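Local coordinates for annexin B22 (PDB 4MDU), which binds acidic phospholipid membranes in a calcium-dependent manner, aggregates liposomes when calcium is present, and contributes to host-parasite interaction, at residues I132-T136 / K278-V283; D177-L182 / D275-L279; D221-S225 / R236-V240. All coordinates share one frame; numbering follows the deposited sequence.

Contact 1: I132-T136 / K278-V283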
# COMPACT_ATOMS: atom_id res chain seq x y z
N ILE B 132 -7.26 1.21 7.75
CA ILE B 132 -7.01 2.65 7.75
C ILE B 132 -8.26 3.45 7.40
O ILE B 132 -8.63 4.40 8.09
CB ILE B 132 -5.91 3.02 6.77
CG1 ILE B 132 -4.60 2.35 7.18
CG2 ILE B 132 -5.74 4.52 6.72
CD1 ILE B 132 -3.42 2.74 6.33
N GLU B 133 -8.92 3.06 6.31
CA GLU B 133 -10.11 3.76 5.83
C GLU B 133 -11.22 3.84 6.87
O GLU B 133 -11.84 4.89 7.08
CB GLU B 133 -10.65 3.08 4.55
CG GLU B 133 -11.94 3.72 4.03
CD GLU B 133 -12.97 2.70 3.56
OE1 GLU B 133 -12.61 1.85 2.73
OE2 GLU B 133 -14.12 2.75 4.03
N ILE B 134 -11.49 2.72 7.51
CA ILE B 134 -12.56 2.63 8.50
C ILE B 134 -12.18 3.27 9.85
O ILE B 134 -12.89 4.16 10.34
CB ILE B 134 -12.99 1.16 8.70
CG1 ILE B 134 -13.71 0.66 7.44
CG2 ILE B 134 -13.90 1.04 9.93
CD1 ILE B 134 -14.26 -0.73 7.57
N PHE B 135 -11.06 2.86 10.43
CA PHE B 135 -10.68 3.38 11.75
C PHE B 135 -10.50 4.88 11.76
O PHE B 135 -10.92 5.57 12.70
CB PHE B 135 -9.42 2.70 12.27
CG PHE B 135 -9.63 1.27 12.64
CD1 PHE B 135 -10.86 0.86 13.14
CD2 PHE B 135 -8.63 0.34 12.49
CE1 PHE B 135 -11.08 -0.48 13.49
CE2 PHE B 135 -8.83 -1.00 12.84
CZ PHE B 135 -10.06 -1.40 13.33
N THR B 136 -9.87 5.40 10.71
CA THR B 136 -9.74 6.85 10.55
C THR B 136 -11.06 7.58 10.80
O THR B 136 -11.07 8.64 11.42
CB THR B 136 -9.22 7.20 9.15
OG1 THR B 136 -7.83 6.87 9.07
CG2 THR B 136 -9.38 8.66 8.87
N LYS B 278 0.77 6.25 5.76
CA LYS B 278 -0.56 6.34 5.16
C LYS B 278 -1.63 6.52 6.24
O LYS B 278 -2.58 7.28 6.05
CB LYS B 278 -0.87 5.09 4.31
CG LYS B 278 0.12 4.79 3.20
CD LYS B 278 -0.36 3.62 2.33
CE LYS B 278 0.78 2.95 1.55
NZ LYS B 278 1.22 1.65 2.17
N LEU B 279 -1.49 5.82 7.35
CA LEU B 279 -2.42 6.00 8.47
C LEU B 279 -2.34 7.44 9.01
O LEU B 279 -3.35 8.14 9.10
CB LEU B 279 -2.14 4.96 9.57
CG LEU B 279 -2.94 5.14 10.87
CD1 LEU B 279 -4.42 5.12 10.57
CD2 LEU B 279 -2.61 4.07 11.92
N LEU B 280 -1.13 7.90 9.34
CA LEU B 280 -0.95 9.27 9.82
C LEU B 280 -1.48 10.28 8.81
O LEU B 280 -2.17 11.24 9.18
CB LEU B 280 0.52 9.56 10.10
CG LEU B 280 1.19 8.74 11.22
CD1 LEU B 280 2.66 9.09 11.37
CD2 LEU B 280 0.46 9.00 12.50
N VAL B 281 -1.17 10.08 7.53
CA VAL B 281 -1.62 11.02 6.51
C VAL B 281 -3.13 11.02 6.41
O VAL B 281 -3.76 12.09 6.35
CB VAL B 281 -1.01 10.73 5.13
CG1 VAL B 281 -1.79 11.47 4.06
CG2 VAL B 281 0.48 11.12 5.11
N ALA B 282 -3.72 9.83 6.42
CA ALA B 282 -5.18 9.72 6.43
C ALA B 282 -5.78 10.51 7.60
O ALA B 282 -6.69 11.33 7.40
CB ALA B 282 -5.62 8.26 6.51
N VAL B 283 -5.30 10.26 8.82
CA VAL B 283 -5.87 10.91 10.00
C VAL B 283 -5.74 12.44 9.93
O VAL B 283 -6.70 13.17 10.19
CB VAL B 283 -5.25 10.38 11.30
CG1 VAL B 283 -5.72 11.24 12.51
CG2 VAL B 283 -5.60 8.90 11.50

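Contact 2: D177-L182 / D275-L279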
# COMPACT_ATOMS: atom_id res chain seq x y z
N ASP B 177 5.35 0.42 14.14
CA ASP B 177 4.75 1.72 14.39
C ASP B 177 3.33 1.80 13.84
O ASP B 177 2.46 2.42 14.46
CB ASP B 177 5.63 2.83 13.80
CG ASP B 177 7.05 2.81 14.38
OD1 ASP B 177 7.19 2.63 15.60
OD2 ASP B 177 8.02 2.98 13.61
N TYR B 178 3.09 1.19 12.69
CA TYR B 178 1.76 1.24 12.09
C TYR B 178 0.77 0.52 12.98
O TYR B 178 -0.33 1.02 13.26
CB TYR B 178 1.76 0.64 10.68
CG TYR B 178 0.38 0.25 10.16
CD1 TYR B 178 -0.59 1.22 9.95
CD2 TYR B 178 0.08 -1.07 9.87
CE1 TYR B 178 -1.84 0.87 9.47
CE2 TYR B 178 -1.17 -1.44 9.38
CZ TYR B 178 -2.13 -0.46 9.18
OH TYR B 178 -3.37 -0.80 8.70
N GLU B 179 1.16 -0.67 13.45
CA GLU B 179 0.27 -1.51 14.24
C GLU B 179 -0.06 -0.86 15.57
O GLU B 179 -1.20 -0.89 16.05
CB GLU B 179 0.91 -2.88 14.47
CG GLU B 179 0.99 -3.76 13.24
CD GLU B 179 2.09 -3.33 12.28
OE1 GLU B 179 2.87 -2.42 12.65
OE2 GLU B 179 2.19 -3.91 11.17
N TYR B 180 0.96 -0.25 16.17
CA TYR B 180 0.77 0.42 17.44
C TYR B 180 -0.21 1.58 17.26
O TYR B 180 -1.15 1.74 18.05
CB TYR B 180 2.11 0.89 18.00
CG TYR B 180 1.98 1.62 19.32
CD1 TYR B 180 1.65 2.97 19.36
CD2 TYR B 180 2.19 0.96 20.53
CE1 TYR B 180 1.53 3.65 20.55
CE2 TYR B 180 2.07 1.64 21.75
CZ TYR B 180 1.74 2.99 21.75
OH TYR B 180 1.61 3.69 22.94
N ALA B 181 -0.00 2.38 16.21
CA ALA B 181 -0.90 3.51 15.94
C ALA B 181 -2.31 3.02 15.66
O ALA B 181 -3.28 3.60 16.14
CB ALA B 181 -0.39 4.36 14.77
N LEU B 182 -2.41 1.95 14.88
CA LEU B 182 -3.71 1.35 14.57
C LEU B 182 -4.44 1.01 15.87
O LEU B 182 -5.60 1.37 16.05
CB LEU B 182 -3.52 0.10 13.72
CG LEU B 182 -4.53 -0.19 12.61
CD1 LEU B 182 -4.75 1.05 11.79
CD2 LEU B 182 -4.05 -1.35 11.72
N ASP B 275 2.66 1.84 5.74
CA ASP B 275 1.29 2.03 6.18
C ASP B 275 1.21 3.01 7.34
O ASP B 275 0.17 3.65 7.55
CB ASP B 275 0.67 0.69 6.56
CG ASP B 275 0.16 -0.05 5.34
OD1 ASP B 275 -0.18 0.62 4.34
OD2 ASP B 275 0.12 -1.30 5.37
N TYR B 276 2.31 3.12 8.08
CA TYR B 276 2.38 4.08 9.17
C TYR B 276 2.19 5.50 8.63
O TYR B 276 1.38 6.28 9.14
CB TYR B 276 3.68 3.94 9.96
CG TYR B 276 3.77 4.87 11.14
CD1 TYR B 276 2.85 4.80 12.18
CD2 TYR B 276 4.79 5.81 11.23
CE1 TYR B 276 2.93 5.63 13.26
CE2 TYR B 276 4.88 6.66 12.31
CZ TYR B 276 3.95 6.57 13.32
OH TYR B 276 4.03 7.41 14.39
N ARG B 277 2.91 5.82 7.56
CA ARG B 277 2.72 7.13 6.91
C ARG B 277 1.29 7.29 6.42
O ARG B 277 0.66 8.33 6.63
CB ARG B 277 3.72 7.32 5.77
CG ARG B 277 3.32 8.39 4.76
CD ARG B 277 4.46 8.70 3.81
NE ARG B 277 5.13 7.48 3.37
CZ ARG B 277 6.26 7.45 2.67
NH1 ARG B 277 6.87 8.58 2.34
NH2 ARG B 277 6.79 6.28 2.32
N LYS B 278 0.77 6.25 5.76
CA LYS B 278 -0.56 6.34 5.16
C LYS B 278 -1.63 6.52 6.24
O LYS B 278 -2.58 7.28 6.05
CB LYS B 278 -0.87 5.09 4.31
CG LYS B 278 0.12 4.79 3.20
CD LYS B 278 -0.36 3.62 2.33
CE LYS B 278 0.78 2.95 1.55
NZ LYS B 278 1.22 1.65 2.17
N LEU B 279 -1.49 5.82 7.35
CA LEU B 279 -2.42 6.00 8.47
C LEU B 279 -2.34 7.44 9.01
O LEU B 279 -3.35 8.14 9.10
CB LEU B 279 -2.14 4.96 9.57
CG LEU B 279 -2.94 5.14 10.87
CD1 LEU B 279 -4.42 5.12 10.57
CD2 LEU B 279 -2.61 4.07 11.92

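Contact 3: D221-S225 / R236-V240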
# COMPACT_ATOMS: atom_id res chain seq x y z
N ASP B 221 6.71 19.03 19.98
CA ASP B 221 6.98 17.60 20.07
C ASP B 221 7.05 16.96 18.68
O ASP B 221 7.86 16.06 18.43
CB ASP B 221 5.92 16.90 20.91
CG ASP B 221 6.24 16.94 22.38
OD1 ASP B 221 7.44 17.02 22.72
OD2 ASP B 221 5.30 16.89 23.19
N LEU B 222 6.21 17.44 17.78
CA LEU B 222 6.18 16.90 16.44
C LEU B 222 7.49 17.18 15.73
O LEU B 222 8.02 16.31 15.03
CB LEU B 222 5.00 17.49 15.66
CG LEU B 222 3.64 16.88 16.01
CD1 LEU B 222 2.50 17.75 15.52
CD2 LEU B 222 3.55 15.46 15.43
N TYR B 223 8.03 18.38 15.94
CA TYR B 223 9.27 18.79 15.29
C TYR B 223 10.47 18.03 15.84
O TYR B 223 11.36 17.64 15.08
CB TYR B 223 9.49 20.30 15.45
CG TYR B 223 10.74 20.82 14.77
CD1 TYR B 223 10.75 21.10 13.41
CD2 TYR B 223 11.90 21.03 15.49
CE1 TYR B 223 11.89 21.58 12.79
CE2 TYR B 223 13.04 21.51 14.88
CZ TYR B 223 13.03 21.78 13.53
OH TYR B 223 14.17 22.25 12.92
N ALA B 224 10.48 17.81 17.15
CA ALA B 224 11.53 17.04 17.80
C ALA B 224 11.68 15.63 17.23
O ALA B 224 12.78 15.08 17.21
CB ALA B 224 11.28 16.97 19.30
N SER B 225 10.59 15.03 16.76
CA SER B 225 10.62 13.67 16.24
C SER B 225 11.40 13.55 14.93
O SER B 225 10.81 13.34 13.86
CB SER B 225 9.21 13.12 16.06
OG SER B 225 8.52 13.07 17.30
N ARG B 236 5.51 9.95 19.85
CA ARG B 236 4.97 11.30 20.00
C ARG B 236 4.11 11.72 18.80
O ARG B 236 3.06 12.36 18.96
CB ARG B 236 6.08 12.32 20.24
CG ARG B 236 6.46 12.48 21.71
CD ARG B 236 7.63 13.45 21.88
NE ARG B 236 8.81 13.01 21.14
CZ ARG B 236 9.98 13.64 21.15
NH1 ARG B 236 10.13 14.75 21.87
NH2 ARG B 236 11.00 13.17 20.45
N ILE B 237 4.55 11.35 17.61
CA ILE B 237 3.77 11.67 16.42
C ILE B 237 2.42 10.97 16.55
O ILE B 237 1.38 11.56 16.30
CB ILE B 237 4.49 11.24 15.14
CG1 ILE B 237 5.88 11.88 15.10
CG2 ILE B 237 3.68 11.64 13.90
CD1 ILE B 237 6.61 11.69 13.81
N THR B 238 2.44 9.70 16.95
CA THR B 238 1.21 8.93 17.01
C THR B 238 0.25 9.56 17.98
O THR B 238 -0.90 9.83 17.64
CB THR B 238 1.47 7.49 17.44
OG1 THR B 238 2.17 6.80 16.39
CG2 THR B 238 0.14 6.78 17.73
N ARG B 239 0.73 9.78 19.19
CA ARG B 239 -0.08 10.36 20.24
C ARG B 239 -0.80 11.60 19.74
O ARG B 239 -2.02 11.70 19.88
N VAL B 240 -0.05 12.54 19.17
CA VAL B 240 -0.67 13.78 18.69
C VAL B 240 -1.64 13.56 17.52
O VAL B 240 -2.82 13.93 17.60
CB VAL B 240 0.38 14.86 18.28
CG1 VAL B 240 -0.31 16.08 17.68
CG2 VAL B 240 1.22 15.28 19.48

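Contact 1: I132-T136 / K278-V283
I132 meets helix 274-288 with two separate branches. Its CG2 methyl lies anti to the backbone N and presses against A282, with I132 CG2 to A282 CB at 3.7 Å. CG2 also borders the L279 side chain, 4.1 Å from L279 CD1. The other branch is extended beyond CG1 and carries I132 CD1 one turn earlier on helix 274-288, to 3.8 Å from the backbone N of L279 and 4.0 Å from K278 CB, where the side chains of I132 and K278 run nearly perpendicular. One turn further along helix 128-136, T136 turns OG1 toward the same methyl: T136 OG1 is 3.7 Å from A282 CB, so the A282 methyl touches both the isoleucine branch and the threonine hydroxyl. V283 CG2 also borders the hydroxyl, 3.9 Å from T136 OG1. The hydroxyl is not left without a partner in this apolar setting. With OG1 beside the backbone N (chi1 -74°), it donates to I132 O over 2.8 Å, tilted 31° from the carbonyl plane, while T136 N reaches the same oxygen from the opposite face. Two donors thus grip I132 O, and the bond helps fix the rotation of the threonine. The short axes approach to 9.9 Å and cross at -41°. Y178 of helix 177-187 also packs on I132. Residues 132-136, in the second repeat, thereby join residues 278-283, in the third, an interface characteristic of the paired repeats 2 and 3 of the annexin fold.

Contact 2: D177-L182 / D275-L279
The rings of Y178 and Y276 each have an aspartate CB over one face, and each aspartate comes from the opposite helix. D275 CB lies 3.6 Å from the centroid of the Y178 ring and D177 CB 3.7 Å from that of Y276, both only 9° off the ring normal, so these are reciprocal CH-pi contacts. The exchange joins two helical segments of the annexin fold, 177-182 in the second repeat and 275-279 in the third, each contributing an Asp-Tyr pair. A181 CB meets the edge of the Y276 ring, in its plane. With CG anti to the backbone N in both tyrosines (Y178 chi1 162°), each ring reaches over the aspartate that precedes the other tyrosine, and the helices come close: CA atoms of Y178 and Y276 are 4.1 Å apart. Further along, L279 inserts its CD2 methyl beside helix 177-187, where it lies 3.6 Å from A181 CB and 3.7 Å from L182 CD1. The phenol ends are bound elsewhere: Y178 OH to D128 and Y276 OH to T238. D128 and D275 are both residues of one calcium site, empty in this apo crystal; Y178 bonds to one and lays its ring over CB of the other. The second subunit lies against this region too, its G125 N bonding to D177 OD2, so that the aspartate over the Y276 ring also takes part in the dimer. Within helix 274-288, K278 NZ forms a salt bridge with D275 OD1 at 2.8 Å, approaching from above the carboxylate plane.

Contact 3: D221-S225 / R236-V240
R236 lays its side chain across the end of helix 212-224 and touches D221, A224 and S225. Its guanidinium has D221 O over one face, offset toward the rim, while A224 CB approaches to 3.6 Å from R236 NH1. The D221 and R236 side chains meet almost square-on, with carboxylate and guanidinium planes 55° apart, and the salt bridge from D221 OD1 to R236 NH1 is long at 3.6 Å. The ion pair is therefore loose, and contact with the aliphatic part supplements it: R236 CD lies 3.7 Å from D221 OD1. A bend in the arginine chain at chi3 (-58°) turns the guanidinium over the helix end, where its positive charge would probably be favoured by the carbonyl-rich terminus. S225 lies between R236 and I237. Its CB and OG pack on I237, with S225 OG 3.6 Å from I237 CG1, and the hydroxyl is positioned by a rather long bond of 3.3 Å to D221 O, the carbonyl beneath the guanidinium. Deeper, L222 divides its branches, CD2 going to I237 and CD1 to V240, with L222 CD1 3.9 Å from V240 CG1. These apolar pairs form the buried side of the contact, whereas the arginine lies toward the exposed side. Both segments lie in the third repeat, so this joins two successive helices of an annexin repeat; the link 226-234 between them is not modelled. Around them, L222 also packs on helix 246-260, I237 on Y276 and L280 of helix 274-288 and on L124 of the second subunit, and T238 on helix 177-187.

Overall arrangement
Contacts 1 and 2 are neighbours on helix 274-288, their centres about 8 Å apart; L279 works in both, and K278 belongs to both ranges. They touch directly, I132 CG1 lying 3.7 Å from Y178 OH. Contact 3 lies farther out, its centre about 14 Å from contact 2's and 17 Å from contact 1's. Helix 236-243 links it to them: Y276 OH and T238 OG1 are 2.8 Å apart, a probable hydrogen bond, and L280 CD1 packs 3.7 Å from I237 CG2. D275 in contact 2 shares a calcium site with D128, whose side chain comes within about 5 Å of that of I132 and 3 Å of that of Y178; contact 3 lies away from the calcium sites.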